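Local coordinates for protein chymotrypsin-like serine protease (Equine arteritis virus, PDB 1MBM) that hydrolyses peptide bonds as the chymotrypsin-like serine proteinase nsp4 of an arterivirus, probably cleaving the viral replicase polyprotein, at residues 76-81 and 120-125; 25-30 and 60-65; 1-6 and 86-91; 31-36 and 112-117. One frame throughout, in Å; residues are numbered along the deposited sequence.

Contact 1 of 4, residues 76-81 and 120-125; sequences QLHFAQ and QGDAVV
Two backbone hydrogen bonds around Val-124 tie segment 76-81 to the strand that starts at Ala-123. Val-124 N reaches His-78 O at 2.7 Å, nearly along the carbonyl axis, while Ala-80 N approaches Val-124 O at 3.0 Å from above the carbonyl plane. They bracket Phe-79 and make a single beta bridge between it and Val-124; Phe-79 CA adds a CA-H...O contact to Val-124 O at 3.3 Å.

The Phe-79 ring turns its in-plane edge, at CD1, to Val-124 CB (3.8 Å), the two side chains running alongside each other, and Leu-77 CG lies over one ring face. Leu-77 CD1 meets Val-124 CG2, whereas the methyls of Ala-80 and Ala-123 touch at 3.6 Å (CB to CB).

Further out, waters extend the pairing: one joins Gln-76 O to Asp-122 O, another His-78 N to Asp-122 O, and a third Ala-80 O to Val-125 O. A type II' turn from Gln-120 to Ala-123, closed by two backbone hydrogen bonds, sets the strand in position. The linker between strands 60-65 and 85-91 is thus clipped onto hairpin 117-120/123-132, while Leu-77 and Val-124 pack on Trp-20 of strand 14-22 and Phe-79 on Leu-29 of strand 25-31.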
loop_
_atom_site.group_PDB
_atom_site.type_symbol
_atom_site.label_atom_id
_atom_site.label_comp_id
_atom_site.label_asym_id
_atom_site.label_seq_id
_atom_site.Cartn_x
_atom_site.Cartn_y
_atom_site.Cartn_z
ATOM N N GLN A 76 -10.882 -9.173 -9.153
ATOM C CA GLN A 76 -9.928 -10.259 -9.308
ATOM C C GLN A 76 -8.580 -9.870 -8.721
ATOM O O GLN A 76 -8.125 -8.742 -8.891
ATOM C CB GLN A 76 -9.770 -10.620 -10.785
ATOM C CG GLN A 76 -9.225 -12.015 -11.017
ATOM C CD GLN A 76 -10.269 -13.088 -10.792
ATOM O OE1 GLN A 76 -11.465 -12.799 -10.788
ATOM N NE2 GLN A 76 -9.824 -14.330 -10.616
ATOM N N LEU A 77 -7.950 -10.797 -8.012
ATOM C CA LEU A 77 -6.645 -10.528 -7.412
ATOM C C LEU A 77 -5.517 -10.793 -8.393
ATOM O O LEU A 77 -5.370 -11.916 -8.866
ATOM C CB LEU A 77 -6.433 -11.406 -6.172
ATOM C CG LEU A 77 -5.118 -11.214 -5.405
ATOM C CD1 LEU A 77 -4.940 -9.766 -4.986
ATOM C CD2 LEU A 77 -5.043 -12.117 -4.179
ATOM N N HIS A 78 -4.729 -9.762 -8.699
ATOM C CA HIS A 78 -3.525 -9.922 -9.509
ATOM C C HIS A 78 -2.343 -9.378 -8.707
ATOM O O HIS A 78 -2.396 -8.261 -8.206
ATOM C CB HIS A 78 -3.617 -9.153 -10.837
ATOM C CG HIS A 78 -4.771 -9.555 -11.703
ATOM N ND1 HIS A 78 -4.848 -10.788 -12.315
ATOM C CD2 HIS A 78 -5.888 -8.880 -12.070
ATOM C CE1 HIS A 78 -5.968 -10.858 -13.013
ATOM N NE2 HIS A 78 -6.615 -9.713 -12.881
ATOM N N PHE A 79 -1.294 -10.174 -8.548
ATOM C CA PHE A 79 -0.077 -9.678 -7.926
ATOM C C PHE A 79 0.856 -9.210 -9.043
ATOM O O PHE A 79 0.874 -9.803 -10.128
ATOM C CB PHE A 79 0.597 -10.769 -7.097
ATOM C CG PHE A 79 -0.074 -11.034 -5.771
ATOM C CD1 PHE A 79 -0.684 -10.015 -5.077
ATOM C CD2 PHE A 79 -0.086 -12.312 -5.226
ATOM C CE1 PHE A 79 -1.304 -10.253 -3.835
ATOM C CE2 PHE A 79 -0.695 -12.562 -4.007
ATOM C CZ PHE A 79 -1.306 -11.533 -3.309
ATOM N N ALA A 80 1.617 -8.150 -8.789
ATOM C CA ALA A 80 2.591 -7.665 -9.770
ATOM C C ALA A 80 3.820 -7.085 -9.084
ATOM O O ALA A 80 3.741 -6.562 -7.968
ATOM C CB ALA A 80 1.969 -6.625 -10.707
ATOM N N GLN A 81 4.953 -7.175 -9.767
ATOM C CA GLN A 81 6.202 -6.630 -9.264
ATOM C C GLN A 81 6.060 -5.109 -9.168
ATOM O O GLN A 81 5.307 -4.504 -9.934
ATOM C CB GLN A 81 7.362 -6.998 -10.207
ATOM C CG GLN A 81 7.557 -6.041 -11.376
ATOM C CD GLN A 81 8.926 -6.181 -12.037
ATOM O OE1 GLN A 81 9.288 -7.261 -12.484
ATOM N NE2 GLN A 81 9.678 -5.087 -12.097
ATOM N N GLN A 120 -1.060 -0.792 -8.220
ATOM C CA GLN A 120 -0.648 -0.099 -9.430
ATOM C C GLN A 120 -1.488 -0.733 -10.535
ATOM O O GLN A 120 -1.400 -1.934 -10.773
ATOM C CB GLN A 120 0.855 -0.288 -9.693
ATOM C CG GLN A 120 1.735 0.510 -8.737
ATOM C CD GLN A 120 3.219 0.475 -9.084
ATOM O OE1 GLN A 120 3.798 -0.596 -9.252
ATOM N NE2 GLN A 120 3.838 1.651 -9.161
ATOM N N GLY A 121 -2.322 0.069 -11.184
ATOM C CA GLY A 121 -3.246 -0.447 -12.173
ATOM C C GLY A 121 -4.271 -1.332 -11.484
ATOM O O GLY A 121 -4.859 -0.939 -10.481
ATOM N N ASP A 122 -4.450 -2.546 -11.994
ATOM C CA ASP A 122 -5.389 -3.501 -11.417
ATOM C C ASP A 122 -4.674 -4.545 -10.550
ATOM O O ASP A 122 -5.242 -5.592 -10.220
ATOM C CB ASP A 122 -6.185 -4.197 -12.530
ATOM C CG ASP A 122 -5.315 -5.090 -13.418
ATOM O OD1 ASP A 122 -4.070 -5.032 -13.317
ATOM O OD2 ASP A 122 -5.795 -5.880 -14.260
ATOM N N ALA A 123 -3.434 -4.259 -10.173
ATOM C CA ALA A 123 -2.657 -5.258 -9.462
ATOM C C ALA A 123 -2.140 -4.807 -8.110
ATOM O O ALA A 123 -1.772 -3.650 -7.935
ATOM C CB ALA A 123 -1.494 -5.727 -10.335
ATOM N N VAL A 124 -2.101 -5.751 -7.173
ATOM C CA VAL A 124 -1.563 -5.513 -5.851
ATOM C C VAL A 124 -0.056 -5.734 -5.900
ATOM O O VAL A 124 0.414 -6.776 -6.376
ATOM C CB VAL A 124 -2.175 -6.499 -4.823
ATOM C CG1 VAL A 124 -1.467 -6.401 -3.472
ATOM C CG2 VAL A 124 -3.666 -6.263 -4.670
ATOM N N VAL A 125 0.703 -4.754 -5.431
ATOM C CA VAL A 125 2.141 -4.904 -5.337
ATOM C C VAL A 125 2.547 -5.255 -3.896
ATOM O O VAL A 125 3.583 -5.888 -3.675
ATOM C CB VAL A 125 2.900 -3.654 -5.875
ATOM C CG1 VAL A 125 2.515 -3.386 -7.341
ATOM C CG2 VAL A 125 2.595 -2.437 -5.027
HETATM O O HOH W 1 -7.936 -6.162 -9.843
HETATM O O HOH W 2 -5.401 -7.161 -7.688
HETATM O O HOH W 3 5.079 -6.923 -5.622
HETATM O O HOH W 4 3.359 -2.773 -10.598
#

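Contact 2 of 4, residues 25-30 and 60-65; sequences EVVVLT and FAEAVT
Six backbone hydrogen bonds hold strands 25-30 and 60-65 together as neighbours in an antiparallel sheet; the axes of these short strand segments come within 4.6 Å. Val-26 with Thr-65, Val-28 with Ala-63 and Thr-30 with Ala-61 are the hydrogen-bonded pairs. The central one is the straightest: Val-28 N to Ala-63 O spans 2.8 Å with an N-H...O angle of 176°. At the non-hydrogen-bonded pairs, Val-27 with Val-64 and Leu-29 with Glu-62, CA-H...O contacts fill in, among them Val-27 CA to Ala-63 O at 3.4 Å.

Apolar packing differs between the faces. On that of Leu-29 and Glu-62, the two side chains lie side by side, and Leu-29 CD2 sits 3.7 Å from Glu-62 CB. The same methyl crosses obliquely to the tip of Phe-60, 3.7 Å from its CZ, while Val-27 CG1 rests against the aliphatic Glu-62 CG. On the other face Val-26 CG1 lies alongside Thr-65 CG2 at 3.8 Å, and the small Ala-63 and Ala-61 oppose Val-28 and Thr-30.

Both carboxylates are held by one arginine: Glu-25 and Glu-62, the latter on the face of Val-27 and Leu-29, each form a salt bridge to Arg-22, which would offset the repulsion between their like charges. Glu-25 OE1 also touches Val-64 CG1.

Strand 25-31 thereby lies between 14-22 and 60-65 in the six-stranded barrel of the chymotrypsin fold; Val-28 and Thr-30 pack on Leu-52 and Phe-54 of strand 48-57, with helix 32-35 against Thr-30 and Ala-61.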
loop_
_atom_site.group_PDB
_atom_site.type_symbol
_atom_site.label_atom_id
_atom_site.label_comp_id
_atom_site.label_asym_id
_atom_site.label_seq_id
_atom_site.Cartn_x
_atom_site.Cartn_y
_atom_site.Cartn_z
ATOM N N GLU A 25 -11.973 -18.696 -4.744
ATOM C CA GLU A 25 -11.826 -18.415 -3.326
ATOM C C GLU A 25 -11.857 -16.908 -3.129
ATOM O O GLU A 25 -11.621 -16.139 -4.072
ATOM C CB GLU A 25 -10.556 -19.060 -2.744
ATOM C CG GLU A 25 -9.273 -18.265 -2.924
ATOM C CD GLU A 25 -8.027 -19.126 -2.781
ATOM O OE1 GLU A 25 -8.039 -20.065 -1.947
ATOM O OE2 GLU A 25 -7.037 -18.866 -3.503
ATOM N N VAL A 26 -12.208 -16.491 -1.917
ATOM C CA VAL A 26 -12.243 -15.081 -1.564
ATOM C C VAL A 26 -10.994 -14.815 -0.742
ATOM O O VAL A 26 -10.735 -15.510 0.242
ATOM C CB VAL A 26 -13.528 -14.742 -0.790
ATOM C CG1 VAL A 26 -13.439 -13.361 -0.159
ATOM C CG2 VAL A 26 -14.730 -14.838 -1.719
ATOM N N VAL A 27 -10.195 -13.841 -1.170
ATOM C CA VAL A 27 -8.911 -13.570 -0.538
ATOM C C VAL A 27 -8.916 -12.257 0.233
ATOM O O VAL A 27 -9.375 -11.231 -0.271
ATOM C CB VAL A 27 -7.784 -13.520 -1.588
ATOM C CG1 VAL A 27 -6.422 -13.348 -0.914
ATOM C CG2 VAL A 27 -7.803 -14.775 -2.438
ATOM N N VAL A 28 -8.394 -12.293 1.450
ATOM C CA VAL A 28 -8.330 -11.105 2.293
ATOM C C VAL A 28 -6.876 -10.775 2.637
ATOM O O VAL A 28 -6.190 -11.575 3.251
ATOM C CB VAL A 28 -9.150 -11.319 3.595
ATOM C CG1 VAL A 28 -9.045 -10.096 4.531
ATOM C CG2 VAL A 28 -10.617 -11.644 3.265
ATOM N N LEU A 29 -6.418 -9.587 2.270
ATOM C CA LEU A 29 -5.046 -9.155 2.575
ATOM C C LEU A 29 -4.990 -8.072 3.643
ATOM O O LEU A 29 -5.861 -7.214 3.697
ATOM C CB LEU A 29 -4.373 -8.589 1.333
ATOM C CG LEU A 29 -4.424 -9.440 0.074
ATOM C CD1 LEU A 29 -3.756 -8.690 -1.085
ATOM C CD2 LEU A 29 -3.779 -10.805 0.315
ATOM N N THR A 30 -3.941 -8.105 4.459
ATOM C CA THR A 30 -3.691 -7.093 5.486
ATOM C C THR A 30 -2.237 -7.260 5.932
ATOM O O THR A 30 -1.471 -8.007 5.296
ATOM C CB THR A 30 -4.705 -7.211 6.688
ATOM O OG1 THR A 30 -4.565 -6.099 7.583
ATOM C CG2 THR A 30 -4.409 -8.439 7.576
ATOM N N PHE A 60 3.444 -9.280 5.221
ATOM C CA PHE A 60 2.343 -9.528 4.274
ATOM C C PHE A 60 1.470 -10.671 4.793
ATOM O O PHE A 60 1.969 -11.775 4.980
ATOM C CB PHE A 60 2.890 -9.919 2.888
ATOM C CG PHE A 60 1.819 -10.035 1.826
ATOM C CD1 PHE A 60 1.134 -11.230 1.633
ATOM C CD2 PHE A 60 1.494 -8.941 1.029
ATOM C CE1 PHE A 60 0.145 -11.344 0.651
ATOM C CE2 PHE A 60 0.509 -9.046 0.057
ATOM C CZ PHE A 60 -0.163 -10.249 -0.133
ATOM N N ALA A 61 0.182 -10.412 5.020
ATOM C CA ALA A 61 -0.728 -11.427 5.563
ATOM C C ALA A 61 -1.914 -11.714 4.645
ATOM O O ALA A 61 -2.604 -10.804 4.207
ATOM C CB ALA A 61 -1.227 -11.008 6.943
ATOM N N GLU A 62 -2.164 -12.986 4.372
ATOM C CA GLU A 62 -3.251 -13.363 3.478
ATOM C C GLU A 62 -4.150 -14.434 4.081
ATOM O O GLU A 62 -3.662 -15.470 4.558
ATOM C CB GLU A 62 -2.670 -13.879 2.147
ATOM C CG GLU A 62 -3.661 -14.607 1.247
ATOM C CD GLU A 62 -2.985 -15.187 0.006
ATOM O OE1 GLU A 62 -2.413 -14.418 -0.778
ATOM O OE2 GLU A 62 -3.012 -16.412 -0.177
ATOM N N ALA A 63 -5.459 -14.187 4.039
ATOM C CA ALA A 63 -6.456 -15.170 4.464
ATOM C C ALA A 63 -7.323 -15.547 3.282
ATOM O O ALA A 63 -7.481 -14.761 2.342
ATOM C CB ALA A 63 -7.345 -14.599 5.569
ATOM N N VAL A 64 -7.879 -16.750 3.325
ATOM C CA VAL A 64 -8.815 -17.186 2.300
ATOM C C VAL A 64 -10.126 -17.605 2.951
ATOM O O VAL A 64 -10.149 -18.077 4.094
ATOM C CB VAL A 64 -8.268 -18.328 1.409
ATOM C CG1 VAL A 64 -7.017 -17.882 0.670
ATOM C CG2 VAL A 64 -8.012 -19.594 2.220
ATOM N N THR A 65 -11.219 -17.363 2.243
ATOM C CA THR A 65 -12.543 -17.762 2.693
ATOM C C THR A 65 -13.366 -18.005 1.437
ATOM O O THR A 65 -12.800 -18.116 0.352
ATOM C CB THR A 65 -13.174 -16.723 3.686
ATOM O OG1 THR A 65 -14.524 -17.088 3.969
ATOM C CG2 THR A 65 -13.313 -15.348 3.073
#

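Contact 3 of 4, residues 1-6 and 86-91; sequences KARGNV and PASWCT
The guanidinium of Arg-3 lies with one face over the thiol sulfur of Cys-90. SG stands 3.6 Å above the guanidinium plane, displaced toward its rim, so that NE is its closest atom, also at 3.6 Å. The side chain is extended from CG to NE (chi2 175°), and with CG anti to the carbonyl carbon it runs out along strand 86-91, bringing NH2 near Ser-88. That approach is loose, NH2 to Ser-88 OG measuring 4.1 Å. Cys-90 meets the arginine because its own SG is anti to the carbonyl carbon, with chi1 at -53°.

Val-6 reaches the same residue through its two methyls. CG2 packs on Cys-90 CB at 3.9 Å, while CG1 lies equally close, at 3.6 Å, to Cys-90 O and Thr-91 O. A type I turn from Arg-3 to Val-6, with Val-6 N bonded to Arg-3 O, brings the two side chains to bear on one cysteine. Beside them, Ala-2 CB abuts Thr-91 O at 3.4 Å.

The backbones stay well separated, and a water joins them, accepting from Arg-3 N and donating to Thr-91 O, each at 2.8 Å. Cys-90 is the centre of an inverse gamma turn where strand 85-91 ends.

Between segments 1-6 and 86-91 the hold is thus packing plus one bridging water. A salt bridge from Arg-3 NE to Asp-95 of strand 94-100 adds a polar tie to the second sheet and fixes the guanidinium over the sulfur. The positive charge could favour a thiolate, but the carboxylate of Asp-95, whose side chain also touches Cys-90, would counter this.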
loop_
_atom_site.group_PDB
_atom_site.type_symbol
_atom_site.label_atom_id
_atom_site.label_comp_id
_atom_site.label_asym_id
_atom_site.label_seq_id
_atom_site.Cartn_x
_atom_site.Cartn_y
_atom_site.Cartn_z
ATOM N N LYS A 1 -13.992 8.705 0.381
ATOM C CA LYS A 1 -14.719 7.404 0.251
ATOM C C LYS A 1 -13.777 6.291 -0.224
ATOM O O LYS A 1 -13.104 6.421 -1.251
ATOM C CB LYS A 1 -15.946 7.561 -0.663
ATOM C CG LYS A 1 -16.622 6.259 -1.068
ATOM C CD LYS A 1 -16.426 5.965 -2.551
ATOM C CE LYS A 1 -17.620 6.441 -3.369
ATOM N NZ LYS A 1 -18.842 5.634 -3.078
ATOM N N ALA A 2 -13.730 5.204 0.539
ATOM C CA ALA A 2 -12.857 4.073 0.228
ATOM C C ALA A 2 -13.340 3.237 -0.949
ATOM O O ALA A 2 -14.495 3.309 -1.342
ATOM C CB ALA A 2 -12.693 3.188 1.452
ATOM N N ARG A 3 -12.444 2.439 -1.519
ATOM C CA ARG A 3 -12.837 1.518 -2.578
ATOM C C ARG A 3 -13.775 0.473 -1.968
ATOM O O ARG A 3 -13.718 0.201 -0.762
ATOM C CB ARG A 3 -11.627 0.826 -3.183
ATOM C CG ARG A 3 -10.797 1.672 -4.102
ATOM C CD ARG A 3 -9.536 0.947 -4.562
ATOM N NE ARG A 3 -8.688 1.797 -5.379
ATOM C CZ ARG A 3 -8.014 1.376 -6.435
ATOM N NH1 ARG A 3 -8.092 0.107 -6.806
ATOM N NH2 ARG A 3 -7.275 2.223 -7.125
ATOM N N GLY A 4 -14.628 -0.099 -2.813
ATOM C CA GLY A 4 -15.650 -1.045 -2.405
ATOM C C GLY A 4 -15.170 -2.313 -1.734
ATOM O O GLY A 4 -15.913 -2.923 -0.951
ATOM N N ASN A 5 -13.928 -2.700 -2.016
ATOM C CA ASN A 5 -13.358 -3.912 -1.438
ATOM C C ASN A 5 -12.407 -3.664 -0.252
ATOM O O ASN A 5 -11.644 -4.547 0.145
ATOM C CB ASN A 5 -12.651 -4.718 -2.528
ATOM C CG ASN A 5 -11.338 -4.078 -2.970
ATOM O OD1 ASN A 5 -11.237 -2.855 -3.088
ATOM N ND2 ASN A 5 -10.324 -4.905 -3.202
ATOM N N VAL A 6 -12.480 -2.477 0.335
ATOM C CA VAL A 6 -11.607 -2.139 1.447
ATOM C C VAL A 6 -12.347 -2.223 2.780
ATOM O O VAL A 6 -13.448 -1.704 2.917
ATOM C CB VAL A 6 -10.984 -0.741 1.254
ATOM C CG1 VAL A 6 -10.234 -0.281 2.518
ATOM C CG2 VAL A 6 -10.060 -0.758 0.046
ATOM N N PRO A 86 3.724 6.126 -9.624
ATOM C CA PRO A 86 2.617 6.318 -8.693
ATOM C C PRO A 86 1.963 4.988 -8.300
ATOM O O PRO A 86 1.976 4.029 -9.057
ATOM C CB PRO A 86 1.632 7.169 -9.504
ATOM C CG PRO A 86 2.000 6.871 -10.941
ATOM C CD PRO A 86 3.485 6.803 -10.913
ATOM N N ALA A 87 1.418 4.941 -7.095
ATOM C CA ALA A 87 0.684 3.783 -6.616
ATOM C C ALA A 87 -0.400 4.297 -5.689
ATOM O O ALA A 87 -0.283 5.391 -5.131
ATOM C CB ALA A 87 1.599 2.797 -5.893
ATOM N N SER A 88 -1.470 3.530 -5.553
ATOM C CA SER A 88 -2.563 3.925 -4.690
ATOM C C SER A 88 -2.545 3.076 -3.436
ATOM O O SER A 88 -2.512 1.846 -3.515
ATOM C CB SER A 88 -3.915 3.754 -5.406
ATOM O OG SER A 88 -4.073 4.657 -6.495
ATOM N N TRP A 89 -2.524 3.753 -2.289
ATOM C CA TRP A 89 -2.662 3.131 -0.985
ATOM C C TRP A 89 -4.161 3.153 -0.727
ATOM O O TRP A 89 -4.742 4.220 -0.564
ATOM C CB TRP A 89 -1.956 3.970 0.094
ATOM C CG TRP A 89 -0.503 3.617 0.324
ATOM C CD1 TRP A 89 0.033 3.051 1.448
ATOM C CD2 TRP A 89 0.593 3.838 -0.568
ATOM N NE1 TRP A 89 1.390 2.883 1.299
ATOM C CE2 TRP A 89 1.763 3.355 0.070
ATOM C CE3 TRP A 89 0.710 4.369 -1.859
ATOM C CZ2 TRP A 89 3.022 3.412 -0.522
ATOM C CZ3 TRP A 89 1.966 4.415 -2.452
ATOM C CH2 TRP A 89 3.104 3.936 -1.784
ATOM N N CYS A 90 -4.787 1.981 -0.706
ATOM C CA CYS A 90 -6.241 1.888 -0.592
ATOM C C CYS A 90 -6.698 1.866 0.856
ATOM O O CYS A 90 -7.011 0.805 1.396
ATOM C CB CYS A 90 -6.753 0.650 -1.335
ATOM S SG CYS A 90 -6.201 0.560 -3.066
ATOM N N THR A 91 -6.739 3.037 1.483
ATOM C CA THR A 91 -7.123 3.098 2.890
ATOM C C THR A 91 -8.633 3.069 3.061
ATOM O O THR A 91 -9.395 3.198 2.097
ATOM C CB THR A 91 -6.541 4.354 3.579
ATOM O OG1 THR A 91 -7.364 5.498 3.302
ATOM C CG2 THR A 91 -5.193 4.718 2.991
HETATM O O HOH W 5 -9.846 2.978 -0.625
#

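Contact 4 of 4, residues 31-36 and 112-117; sequences ASHVVG and GDSGSA
The imidazole of His-33 presents its edge to Ser-114 and lies with one face over Val-34 CG2, which is 4.2 Å from the ring plane and offset toward the rim. Both Ser-114 OG and a water lie in the plane at the NE2 edge. NE2 is 3.3 Å from Ser-114 OG, and the water bridges the two at 3.1 Å from NE2 and 3.0 Å from OG. The other ring nitrogen, ND1, is hydrogen-bonded to Asp-59 OD1. This Ser-His-Asp order matches the charge relay of chymotrypsin-like proteinases, in which serine is the nucleophile and histidine the general base; Ser-114, His-33 and Asp-59 probably fill these roles.

The crowded chi1 of His-33 (75°) turns the NE2 edge toward Ser-114, whose OG, anti to the carbonyl carbon, is directed at that edge and makes a weak hydrogen bond to Ser-111 O. Behind them, Val-34 CG2 packs on Ser-114 CB at 3.8 Å.

Deeper in, the backbones come close, Ala-31 N lying 3.4 Å from Gly-115 CA. That buried N has no hydrogen-bonding partner in the model. Gly-115 occupies positive phi (97°) in a type II turn from Asp-113 to Ser-116, and Asp-113 O accepts from both N and OG of Ser-116, the hydroxyl lying in plane on a lone pair at 2.7 Å.

Ala-31 is the N-cap of short helix 32-35, which follows strand 25-31 of the barrel, while the Gly-Asp-Ser-Gly segment leads into strand 117-120 of the second sheet; the contact therefore lies where the two sheets face each other.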
loop_
_atom_site.group_PDB
_atom_site.type_symbol
_atom_site.label_atom_id
_atom_site.label_comp_id
_atom_site.label_asym_id
_atom_site.label_seq_id
_atom_site.Cartn_x
_atom_site.Cartn_y
_atom_site.Cartn_z
ATOM N N ALA A 31 -1.847 -6.542 6.984
ATOM C CA ALA A 31 -0.483 -6.610 7.507
ATOM C C ALA A 31 -0.390 -7.598 8.671
ATOM O O ALA A 31 -1.275 -7.648 9.523
ATOM C CB ALA A 31 -0.011 -5.232 7.952
ATOM N N SER A 32 0.696 -8.361 8.716
ATOM C CA SER A 32 0.891 -9.348 9.784
ATOM C C SER A 32 0.887 -8.742 11.193
ATOM O O SER A 32 0.333 -9.326 12.120
ATOM C CB SER A 32 2.183 -10.129 9.556
ATOM O OG SER A 32 2.191 -10.696 8.256
ATOM N N HIS A 33 1.495 -7.573 11.363
ATOM C CA HIS A 33 1.560 -6.980 12.699
ATOM C C HIS A 33 0.186 -6.472 13.175
ATOM O O HIS A 33 -0.030 -6.284 14.364
ATOM C CB HIS A 33 2.632 -5.891 12.783
ATOM C CG HIS A 33 2.253 -4.610 12.111
ATOM N ND1 HIS A 33 2.427 -4.400 10.759
ATOM C CD2 HIS A 33 1.730 -3.463 12.607
ATOM C CE1 HIS A 33 2.013 -3.185 10.450
ATOM N NE2 HIS A 33 1.583 -2.596 11.552
ATOM N N VAL A 34 -0.732 -6.247 12.238
ATOM C CA VAL A 34 -2.106 -5.904 12.581
ATOM C C VAL A 34 -2.801 -7.164 13.117
ATOM O O VAL A 34 -3.543 -7.116 14.109
ATOM C CB VAL A 34 -2.860 -5.352 11.359
ATOM C CG1 VAL A 34 -4.372 -5.357 11.595
ATOM C CG2 VAL A 34 -2.362 -3.945 11.030
ATOM N N VAL A 35 -2.541 -8.292 12.457
ATOM C CA VAL A 35 -3.082 -9.591 12.868
ATOM C C VAL A 35 -2.552 -10.004 14.243
ATOM O O VAL A 35 -3.318 -10.210 15.185
ATOM C CB VAL A 35 -2.737 -10.686 11.822
ATOM C CG1 VAL A 35 -3.182 -12.039 12.300
ATOM C CG2 VAL A 35 -3.396 -10.369 10.487
ATOM N N GLY A 36 -1.231 -10.103 14.364
ATOM C CA GLY A 36 -0.620 -10.502 15.621
ATOM C C GLY A 36 -0.266 -11.976 15.623
ATOM O O GLY A 36 -0.780 -12.743 14.810
ATOM N N GLY A 112 -3.564 3.416 11.591
ATOM C CA GLY A 112 -4.732 2.684 11.124
ATOM C C GLY A 112 -4.694 2.239 9.665
ATOM O O GLY A 112 -5.463 1.355 9.266
ATOM N N ASP A 113 -3.793 2.824 8.869
ATOM C CA ASP A 113 -3.681 2.475 7.454
ATOM C C ASP A 113 -2.805 1.256 7.222
ATOM O O ASP A 113 -2.671 0.816 6.079
ATOM C CB ASP A 113 -3.087 3.620 6.626
ATOM C CG ASP A 113 -3.959 4.859 6.607
ATOM O OD1 ASP A 113 -5.199 4.736 6.692
ATOM O OD2 ASP A 113 -3.476 6.007 6.499
ATOM N N SER A 114 -2.178 0.734 8.277
ATOM C CA SER A 114 -1.352 -0.467 8.128
ATOM C C SER A 114 -2.215 -1.577 7.542
ATOM O O SER A 114 -3.357 -1.772 7.957
ATOM C CB SER A 114 -0.748 -0.894 9.469
ATOM O OG SER A 114 0.344 -0.053 9.813
ATOM N N GLY A 115 -1.681 -2.276 6.553
ATOM C CA GLY A 115 -2.427 -3.332 5.902
ATOM C C GLY A 115 -3.131 -2.946 4.613
ATOM O O GLY A 115 -3.570 -3.839 3.884
ATOM N N SER A 116 -3.274 -1.644 4.345
ATOM C CA SER A 116 -3.902 -1.180 3.104
ATOM C C SER A 116 -3.197 -1.791 1.901
ATOM O O SER A 116 -1.971 -1.875 1.868
ATOM C CB SER A 116 -3.846 0.355 2.956
ATOM O OG SER A 116 -4.441 1.036 4.066
ATOM N N ALA A 117 -3.969 -2.215 0.913
ATOM C CA ALA A 117 -3.367 -2.750 -0.302
ATOM C C ALA A 117 -2.708 -1.574 -0.988
ATOM O O ALA A 117 -3.235 -0.460 -0.960
ATOM C CB ALA A 117 -4.428 -3.354 -1.213
HETATM O O HOH W 6 0.848 0.167 12.788
#

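How the contacts relate
The four contacts trace the two-sheet architecture of the chymotrypsin fold. Contact 2 lies in the six-stranded barrel and contact 3 ties the N-terminal segment to the second sheet, their centres about 16 Å apart. Contact 1 joins the linker after strand 60-65 to that second sheet, touching contact 2 where Phe-79 CZ meets Phe-60 CZ at 3.6 Å. Contact 4, about 12 Å from contact 2 between centres, brings the probable catalytic histidine and serine together across the sheets. Along the chain contact 2 closes before contact 1 opens, whereas contact 4 crosses each of the others. Packing of the sheets thus shapes the probable active site.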